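Local coordinates for protein B-cell differentiation antigen CD72 (Mus musculus, PDB 5B1R) that serves as a B-cell co-receptor that recognises the Sm/ribonucleoprotein self-antigen and then restrains B-cell receptor signalling, seen here as its extracellular C-type lectin domain, at residues A[8-13]-A[17-22]; A[41-46]-A[54-59]; A[88-93]-A[105-110]. The protein carries 2 engineered substitutions. All coordinates share one frame; numbering follows the deposited sequence.

Contact 1. Residues A[8-13]-A[17-22]; sequences GWIPYQ and FYISHT
I10 and F17 pair as an antiparallel hydrogen-bonded couple near the turn of a β hairpin, the short N-terminal hairpin that long-form C-type lectin-like domains carry; the disulfide C5–C16 lies in the same region. I10 N reaches F17 O and F17 N reaches I10 O, both at 2.8 Å, and the two side chains emerge on one face of the sheet. On the other side of the strands the W9 side chain runs along the backbone of the partner. Its CB starts 3.5 Å from F17 O. Further out, CE3 rests 3.6 Å from F17 C, and CZ3 comes within 3.5 Å of Y18 CB. CH2, at the tip of the indole, also looks onto that methylene. Y18 CB thus makes a CH-pi contact over the six-membered ring, 9° off its normal. With CG of Y18 anti to its backbone N (chi1 174°), the phenol leads away from the indole, and the two aromatic planes meet obliquely at 40°. On the I10 face, the I10 side chain ends with CD1 3.8 Å from I19 CD1, and Y12 CB touches the edge of the F17 ring at CE2, 3.7 Å away. L59 of helix 57-60 packs onto I10, F17 and I19 there, tying this apolar face to the domain core. Beyond the I10–F17 pair a single water links the two segments, donating a hydrogen bond to G8 O and accepting one from I19 N, at 2.9 Å each.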
loop_
_atom_site.group_PDB
_atom_site.type_symbol
_atom_site.label_atom_id
_atom_site.label_comp_id
_atom_site.label_asym_id
_atom_site.label_seq_id
_atom_site.Cartn_x
_atom_site.Cartn_y
_atom_site.Cartn_z
ATOM N N GLY A 8 -3.333 -9.956 -12.819
ATOM C CA GLY A 8 -2.558 -9.967 -11.598
ATOM C C GLY A 8 -2.601 -8.675 -10.799
ATOM O O GLY A 8 -1.967 -8.587 -9.755
ATOM N N TRP A 9 -3.335 -7.678 -11.273
ATOM C CA TRP A 9 -3.553 -6.442 -10.535
ATOM C C TRP A 9 -4.977 -6.440 -9.999
ATOM O O TRP A 9 -5.898 -7.002 -10.616
ATOM C CB TRP A 9 -3.319 -5.214 -11.418
ATOM C CG TRP A 9 -1.902 -4.992 -11.845
ATOM C CD1 TRP A 9 -1.174 -5.761 -12.678
ATOM C CD2 TRP A 9 -1.061 -3.887 -11.476
ATOM N NE1 TRP A 9 0.075 -5.215 -12.865
ATOM C CE2 TRP A 9 0.171 -4.061 -12.136
ATOM C CE3 TRP A 9 -1.233 -2.760 -10.660
ATOM C CZ2 TRP A 9 1.236 -3.159 -11.994
ATOM C CZ3 TRP A 9 -0.191 -1.868 -10.530
ATOM C CH2 TRP A 9 1.036 -2.075 -11.186
ATOM N N ILE A 10 -5.160 -5.799 -8.853
ATOM C CA ILE A 10 -6.433 -5.819 -8.157
ATOM C C ILE A 10 -7.168 -4.507 -8.411
ATOM O O ILE A 10 -6.662 -3.442 -8.063
ATOM C CB ILE A 10 -6.201 -6.016 -6.648
ATOM C CG1 ILE A 10 -5.427 -7.318 -6.419
ATOM C CG2 ILE A 10 -7.510 -5.997 -5.877
ATOM C CD1 ILE A 10 -4.587 -7.339 -5.159
ATOM N N PRO A 11 -8.363 -4.570 -9.033
ATOM C CA PRO A 11 -9.044 -3.329 -9.425
ATOM C C PRO A 11 -9.815 -2.693 -8.283
ATOM O O PRO A 11 -10.421 -3.403 -7.462
ATOM C CB PRO A 11 -10.028 -3.803 -10.496
ATOM C CG PRO A 11 -10.361 -5.245 -10.076
ATOM C CD PRO A 11 -9.069 -5.783 -9.502
ATOM N N TYR A 12 -9.832 -1.364 -8.247
ATOM C CA TYR A 12 -10.704 -0.658 -7.320
ATOM C C TYR A 12 -10.891 0.744 -7.864
ATOM O O TYR A 12 -9.918 1.457 -8.082
ATOM C CB TYR A 12 -10.079 -0.580 -5.932
ATOM C CG TYR A 12 -10.963 0.080 -4.908
ATOM C CD1 TYR A 12 -12.236 -0.413 -4.623
ATOM C CD2 TYR A 12 -10.526 1.192 -4.223
ATOM C CE1 TYR A 12 -13.055 0.200 -3.685
ATOM C CE2 TYR A 12 -11.317 1.802 -3.264
ATOM C CZ TYR A 12 -12.591 1.308 -3.012
ATOM O OH TYR A 12 -13.405 1.897 -2.070
ATOM N N GLN A 13 -12.130 1.206 -7.992
ATOM C CA GLN A 13 -12.345 2.585 -8.416
ATOM C C GLN A 13 -11.674 2.751 -9.802
ATOM O O GLN A 13 -11.905 1.947 -10.704
ATOM C CB GLN A 13 -11.815 3.583 -7.347
ATOM C CG GLN A 13 -12.455 3.455 -5.963
ATOM C CD GLN A 13 -11.841 4.359 -4.869
ATOM O OE1 GLN A 13 -10.644 4.752 -4.909
ATOM N NE2 GLN A 13 -12.659 4.654 -3.850
ATOM N N PHE A 17 -4.112 -2.232 -7.939
ATOM C CA PHE A 17 -3.076 -2.526 -6.951
ATOM C C PHE A 17 -2.240 -3.720 -7.383
ATOM O O PHE A 17 -2.746 -4.680 -7.971
ATOM C CB PHE A 17 -3.692 -2.835 -5.597
ATOM C CG PHE A 17 -4.502 -1.712 -5.049
ATOM C CD1 PHE A 17 -3.890 -0.583 -4.521
ATOM C CD2 PHE A 17 -5.881 -1.777 -5.063
ATOM C CE1 PHE A 17 -4.655 0.457 -4.030
ATOM C CE2 PHE A 17 -6.639 -0.748 -4.565
ATOM C CZ PHE A 17 -6.030 0.375 -4.044
ATOM N N TYR A 18 -0.960 -3.657 -7.036
ATOM C CA TYR A 18 -0.035 -4.747 -7.264
ATOM C C TYR A 18 0.645 -5.071 -5.937
ATOM O O TYR A 18 1.296 -4.194 -5.336
ATOM C CB TYR A 18 1.013 -4.366 -8.320
ATOM C CG TYR A 18 2.070 -5.422 -8.469
ATOM C CD1 TYR A 18 1.806 -6.586 -9.176
ATOM C CD2 TYR A 18 3.327 -5.277 -7.878
ATOM C CE1 TYR A 18 2.773 -7.567 -9.294
ATOM C CE2 TYR A 18 4.282 -6.248 -8.004
ATOM C CZ TYR A 18 4.000 -7.391 -8.708
ATOM O OH TYR A 18 4.948 -8.361 -8.843
ATOM N N ILE A 19 0.480 -6.308 -5.475
ATOM C CA ILE A 19 1.186 -6.742 -4.273
ATOM C C ILE A 19 2.556 -7.284 -4.671
ATOM O O ILE A 19 2.651 -8.238 -5.428
ATOM C CB ILE A 19 0.406 -7.840 -3.516
ATOM C CG1 ILE A 19 -1.003 -7.362 -3.126
ATOM C CG2 ILE A 19 1.219 -8.304 -2.298
ATOM C CD1 ILE A 19 -1.920 -8.508 -2.714
ATOM N N SER A 20 3.613 -6.665 -4.164
ATOM C CA SER A 20 4.956 -7.194 -4.361
ATOM C C SER A 20 5.393 -7.940 -3.110
ATOM O O SER A 20 5.562 -7.345 -2.048
ATOM C CB SER A 20 5.951 -6.084 -4.677
ATOM O OG SER A 20 7.215 -6.659 -4.972
ATOM N N HIS A 21 5.561 -9.252 -3.236
ATOM C CA HIS A 21 5.925 -10.075 -2.086
ATOM C C HIS A 21 7.409 -9.943 -1.721
ATOM O O HIS A 21 7.826 -10.353 -0.639
ATOM C CB HIS A 21 5.584 -11.543 -2.345
ATOM C CG HIS A 21 4.141 -11.768 -2.648
ATOM N ND1 HIS A 21 3.148 -11.631 -1.700
ATOM C CD2 HIS A 21 3.515 -12.103 -3.801
ATOM C CE1 HIS A 21 1.976 -11.881 -2.255
ATOM N NE2 HIS A 21 2.172 -12.167 -3.528
ATOM N N THR A 22 8.190 -9.378 -2.634
ATOM C CA THR A 22 9.636 -9.232 -2.459
ATOM C C THR A 22 9.932 -8.334 -1.281
ATOM O O THR A 22 9.394 -7.235 -1.169
ATOM C CB THR A 22 10.251 -8.603 -3.726
ATOM O OG1 THR A 22 9.870 -9.391 -4.862
ATOM C CG2 THR A 22 11.784 -8.508 -3.654
HETATM O O HOH W 1 -1.353 -8.018 -6.970
#

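Contact 2. Residues A[41-46]-A[54-59]; sequences AAFDEP and SLPSGL
F43 offers its ring to three side chains of 54-59, and this is the close-packed part of the contact. L55 CD2 sits almost exactly above the centre of the ring, 3.7 Å from the centroid and 2° off the normal, a CH-pi contact with nearly equal distances to all six carbons. P56 CD meets CE1 at 3.8 Å, while L59 CD2, coming from the opposite direction, reaches F43 CZ at 3.5 Å. With CG anti to the backbone N (chi1 173°), the L59 side chain heads for the ring, and chi2 then directs CD2 to it. V53 and I71 add further apolar contacts to F43. The other end is looser and faces solvent. There P46, which follows a cis peptide bond, places its CG 3.9 Å from S54 CB. A water bridges the two segments: it accepts from S54 N at 2.9 Å and lies within bonding reach of F43 O and P46 O. A glycerol, probably from the crystallisation liquor, binds D44 N and E45 N nearby. The contact closes the long irregular loop between strand 39-40 and the short helix 57-60, which by its place in the chain probably corresponds to the second helix of the C-type lectin-like fold.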
loop_
_atom_site.group_PDB
_atom_site.type_symbol
_atom_site.label_atom_id
_atom_site.label_comp_id
_atom_site.label_asym_id
_atom_site.label_seq_id
_atom_site.Cartn_x
_atom_site.Cartn_y
_atom_site.Cartn_z
ATOM N N ALA A 41 1.053 2.317 -2.703
ATOM C CA ALA A 41 -0.388 2.437 -2.580
ATOM C C ALA A 41 -0.780 3.427 -1.484
ATOM O O ALA A 41 -0.188 3.450 -0.400
ATOM C CB ALA A 41 -0.988 1.073 -2.316
ATOM N N ALA A 42 -1.805 4.227 -1.786
ATOM C CA ALA A 42 -2.193 5.339 -0.932
ATOM C C ALA A 42 -3.522 5.041 -0.261
ATOM O O ALA A 42 -4.516 4.771 -0.938
ATOM C CB ALA A 42 -2.310 6.602 -1.769
ATOM N N PHE A 43 -3.535 5.114 1.064
ATOM C CA PHE A 43 -4.722 4.847 1.866
ATOM C C PHE A 43 -4.898 5.917 2.939
ATOM O O PHE A 43 -5.299 5.627 4.055
ATOM C CB PHE A 43 -4.636 3.451 2.506
ATOM C CG PHE A 43 -4.472 2.353 1.509
ATOM C CD1 PHE A 43 -5.499 2.054 0.622
ATOM C CD2 PHE A 43 -3.275 1.656 1.413
ATOM C CE1 PHE A 43 -5.344 1.063 -0.329
ATOM C CE2 PHE A 43 -3.118 0.647 0.472
ATOM C CZ PHE A 43 -4.147 0.361 -0.408
ATOM N N ASP A 44 -4.598 7.168 2.607
ATOM C CA ASP A 44 -4.638 8.208 3.619
ATOM C C ASP A 44 -6.025 8.392 4.242
ATOM O O ASP A 44 -6.124 8.652 5.434
ATOM C CB ASP A 44 -4.201 9.560 3.065
ATOM C CG ASP A 44 -2.731 9.631 2.700
ATOM O OD1 ASP A 44 -1.990 8.626 2.729
ATOM O OD2 ASP A 44 -2.316 10.759 2.375
ATOM N N GLU A 45 -7.080 8.303 3.426
ATOM C CA GLU A 45 -8.443 8.520 3.887
ATOM C C GLU A 45 -9.309 7.331 3.488
ATOM O O GLU A 45 -9.110 6.721 2.433
ATOM C CB GLU A 45 -9.013 9.809 3.274
ATOM C CG GLU A 45 -8.298 11.068 3.746
ATOM C CD GLU A 45 -8.625 11.455 5.164
ATOM O OE1 GLU A 45 -9.487 10.819 5.819
ATOM O OE2 GLU A 45 -8.003 12.422 5.628
ATOM N N PRO A 46 -10.335 7.034 4.288
ATOM C CA PRO A 46 -10.678 7.722 5.534
ATOM C C PRO A 46 -9.790 7.310 6.693
ATOM O O PRO A 46 -9.352 6.157 6.773
ATOM C CB PRO A 46 -12.105 7.253 5.808
ATOM C CG PRO A 46 -12.162 5.905 5.182
ATOM C CD PRO A 46 -11.319 5.989 3.950
ATOM N N SER A 54 -8.409 2.006 5.891
ATOM C CA SER A 54 -9.534 1.324 5.268
ATOM C C SER A 54 -9.076 0.861 3.893
ATOM O O SER A 54 -8.726 1.686 3.054
ATOM C CB SER A 54 -10.691 2.297 5.110
ATOM O OG SER A 54 -11.723 1.699 4.356
ATOM N N LEU A 55 -9.079 -0.455 3.684
ATOM C CA LEU A 55 -8.602 -1.064 2.445
ATOM C C LEU A 55 -9.779 -1.578 1.636
ATOM O O LEU A 55 -10.774 -2.011 2.211
ATOM C CB LEU A 55 -7.712 -2.263 2.773
ATOM C CG LEU A 55 -6.521 -1.991 3.701
ATOM C CD1 LEU A 55 -5.854 -3.292 4.106
ATOM C CD2 LEU A 55 -5.506 -1.088 3.013
ATOM N N PRO A 56 -9.659 -1.586 0.300
ATOM C CA PRO A 56 -10.700 -2.244 -0.502
ATOM C C PRO A 56 -10.677 -3.749 -0.262
ATOM O O PRO A 56 -9.600 -4.336 -0.083
ATOM C CB PRO A 56 -10.316 -1.908 -1.943
ATOM C CG PRO A 56 -9.021 -1.307 -1.905
ATOM C CD PRO A 56 -8.594 -0.992 -0.520
ATOM N N SER A 57 -11.850 -4.373 -0.233
ATOM C CA SER A 57 -11.956 -5.794 0.078
ATOM C C SER A 57 -11.124 -6.676 -0.840
ATOM O O SER A 57 -10.513 -7.653 -0.398
ATOM C CB SER A 57 -13.411 -6.245 -0.006
ATOM O OG SER A 57 -14.216 -5.540 0.919
ATOM N N GLY A 58 -11.111 -6.340 -2.132
ATOM C CA GLY A 58 -10.415 -7.186 -3.087
ATOM C C GLY A 58 -8.933 -7.263 -2.791
ATOM O O GLY A 58 -8.302 -8.299 -3.004
ATOM N N LEU A 59 -8.377 -6.155 -2.309
ATOM C CA LEU A 59 -6.980 -6.121 -1.910
ATOM C C LEU A 59 -6.787 -6.807 -0.555
ATOM O O LEU A 59 -5.903 -7.668 -0.398
ATOM C CB LEU A 59 -6.474 -4.673 -1.853
ATOM C CG LEU A 59 -5.070 -4.477 -1.279
ATOM C CD1 LEU A 59 -3.990 -5.133 -2.128
ATOM C CD2 LEU A 59 -4.815 -2.986 -1.138
HETATM O O HOH W 2 -7.763 4.647 4.993
#

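Contact 3. Residues A[88-93]-A[105-110]. Unlike the reference sequence in segment 88-93: D89 (reference Val), K90 (reference Arg), K93 (reference Thr).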
loop_
_atom_site.group_PDB
_atom_site.type_symbol
_atom_site.label_atom_id
_atom_site.label_comp_id
_atom_site.label_asym_id
_atom_site.label_seq_id
_atom_site.Cartn_x
_atom_site.Cartn_y
_atom_site.Cartn_z
ATOM N N CYS A 88 8.698 5.211 8.443
ATOM C CA CYS A 88 7.834 5.046 7.293
ATOM C C CYS A 88 6.610 4.240 7.714
ATOM O O CYS A 88 6.549 3.765 8.853
ATOM C CB CYS A 88 8.590 4.349 6.157
ATOM S SG CYS A 88 9.859 5.391 5.376
ATOM N N ASP A 89 5.646 4.101 6.806
ATOM C CA ASP A 89 4.335 3.555 7.165
ATOM C C ASP A 89 4.131 2.198 6.516
ATOM O O ASP A 89 4.317 2.050 5.300
ATOM C CB ASP A 89 3.197 4.465 6.688
ATOM C CG ASP A 89 3.162 5.819 7.374
ATOM O OD1 ASP A 89 4.103 6.167 8.100
ATOM O OD2 ASP A 89 2.172 6.555 7.151
ATOM N N LYS A 90 3.708 1.221 7.317
ATOM C CA LYS A 90 3.359 -0.085 6.784
ATOM C C LYS A 90 2.039 -0.500 7.393
ATOM O O LYS A 90 1.694 -0.058 8.480
ATOM C CB LYS A 90 4.453 -1.110 7.084
ATOM C CG LYS A 90 4.537 -1.499 8.556
ATOM C CD LYS A 90 5.786 -2.313 8.885
ATOM C CE LYS A 90 5.667 -2.979 10.245
ATOM N NZ LYS A 90 5.485 -1.980 11.320
ATOM N N ILE A 91 1.297 -1.353 6.702
ATOM C CA ILE A 91 0.082 -1.900 7.288
ATOM C C ILE A 91 0.389 -3.265 7.912
ATOM O O ILE A 91 1.142 -4.071 7.368
ATOM C CB ILE A 91 -1.101 -1.957 6.290
ATOM C CG1 ILE A 91 -0.762 -2.794 5.048
ATOM C CG2 ILE A 91 -1.510 -0.537 5.921
ATOM C CD1 ILE A 91 -1.968 -3.029 4.129
ATOM N N LYS A 92 -0.221 -3.499 9.059
ATOM C CA LYS A 92 0.010 -4.713 9.832
ATOM C C LYS A 92 -1.311 -5.148 10.430
ATOM O O LYS A 92 -2.130 -4.308 10.822
ATOM C CB LYS A 92 1.035 -4.436 10.927
ATOM C CG LYS A 92 1.329 -5.640 11.801
ATOM C CD LYS A 92 2.556 -5.383 12.659
ATOM C CE LYS A 92 2.976 -6.618 13.461
ATOM N NZ LYS A 92 4.340 -6.435 14.018
ATOM N N LYS A 93 -1.537 -6.456 10.486
ATOM C CA LYS A 93 -2.828 -6.946 10.944
ATOM C C LYS A 93 -2.829 -7.229 12.424
ATOM O O LYS A 93 -1.996 -7.983 12.923
ATOM C CB LYS A 93 -3.277 -8.199 10.185
ATOM C CG LYS A 93 -4.769 -8.462 10.374
ATOM C CD LYS A 93 -5.314 -9.553 9.485
ATOM C CE LYS A 93 -6.831 -9.574 9.593
ATOM N NZ LYS A 93 -7.425 -10.826 9.045
ATOM N N CYS A 105 12.483 3.018 8.149
ATOM C CA CYS A 105 12.345 2.843 6.724
ATOM C C CYS A 105 13.233 1.731 6.144
ATOM O O CYS A 105 12.914 1.178 5.100
ATOM C CB CYS A 105 12.588 4.177 6.011
ATOM S SG CYS A 105 11.490 5.529 6.575
ATOM N N ALA A 106 14.323 1.390 6.826
ATOM C CA ALA A 106 15.246 0.369 6.333
ATOM C C ALA A 106 14.723 -1.056 6.502
ATOM O O ALA A 106 15.286 -1.986 5.919
ATOM C CB ALA A 106 16.614 0.511 7.015
ATOM N N GLU A 107 13.657 -1.250 7.276
ATOM C CA GLU A 107 13.148 -2.608 7.499
ATOM C C GLU A 107 12.688 -3.262 6.201
ATOM O O GLU A 107 12.162 -2.595 5.317
ATOM C CB GLU A 107 11.960 -2.636 8.468
ATOM C CG GLU A 107 12.227 -2.236 9.895
ATOM C CD GLU A 107 11.047 -2.554 10.822
ATOM O OE1 GLU A 107 9.961 -2.989 10.344
ATOM O OE2 GLU A 107 11.207 -2.370 12.040
ATOM N N LEU A 108 12.859 -4.575 6.120
ATOM C CA LEU A 108 12.495 -5.334 4.919
ATOM C C LEU A 108 11.072 -5.890 5.004
ATOM O O LEU A 108 10.765 -6.672 5.901
ATOM C CB LEU A 108 13.491 -6.480 4.723
ATOM C CG LEU A 108 14.964 -6.072 4.645
ATOM C CD1 LEU A 108 15.856 -7.305 4.527
ATOM C CD2 LEU A 108 15.160 -5.135 3.470
ATOM N N HIS A 109 10.222 -5.497 4.058
ATOM C CA HIS A 109 8.830 -5.930 4.010
ATOM C C HIS A 109 8.403 -6.033 2.566
ATOM O O HIS A 109 8.968 -5.374 1.687
ATOM C CB HIS A 109 7.923 -4.918 4.713
ATOM C CG HIS A 109 8.174 -4.822 6.180
ATOM N ND1 HIS A 109 7.813 -5.820 7.062
ATOM C CD2 HIS A 109 8.771 -3.857 6.915
ATOM C CE1 HIS A 109 8.185 -5.471 8.282
ATOM N NE2 HIS A 109 8.762 -4.281 8.222
ATOM N N PRO A 110 7.360 -6.829 2.309
ATOM C CA PRO A 110 6.685 -6.714 1.011
ATOM C C PRO A 110 6.013 -5.338 0.922
ATOM O O PRO A 110 6.027 -4.560 1.890
ATOM C CB PRO A 110 5.640 -7.836 1.071
ATOM C CG PRO A 110 5.342 -7.974 2.551
ATOM C CD PRO A 110 6.672 -7.751 3.236
#
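E107 OE1, 4.3 Å from K90 CE across the contact, is gripped by two polar groups. H109 NE2 donates to it at 2.8 Å in a nearly straight bond (173°). OE1 lies in the imidazole plane and accepts through its anti lone pair, the one away from OE2. S103 OG, from strand 97-104, is the second partner. Together with an edge-to-face contact from W70, the histidine bond helps fix the rotation of the imidazole. K90, a lysine where the reference sequence has arginine, then crosses the ring: its CD lies over one face, displaced toward the rim, 3.6 Å from H109 NE2. It takes this path with CG in the crowded position between backbone N and carbonyl carbon (chi1 71°), and a bend at chi4 turns NZ toward S103 OG and T101 OG1, both hydrogen-bonded to it. At the other end C88 and C105 form a disulfide, with SG atoms 2.0 Å apart and a near-perpendicular torsion of 93° about the S–S bond. It ties strand 87-94 to the loop following strand 97-104, as in C-type lectin-like domains generally. The K90 ammonium NZ stays 4.7 Å from E107 OE1, too far for a salt bridge. Still, its charge would probably steady the carboxylate while disfavouring a second proton on H109, an effect that E107 would itself oppose.

Contacts 1 and 2 are neighbours, their centres about 12 Å apart, and share one apolar core: F17 CE1 meets F43 CZ at 3.7 Å, while P56 CG packs 3.6 Å from F17 CE2. Contact 3 lies about 17 Å from contact 1 and 16 Å from contact 2, centre to centre, across the middle of the domain. Strands 15-21 and 109-119 lie side by side in one sheet, and there S20 O lies 3.2 Å from P110 CB, where contacts 1 and 3 touch. Contacts 2 and 3 meet where L55 CD1 lies 3.9 Å from I91 CD1. The glycerol lies beside contact 2, about 5 Å from the F43 side chain.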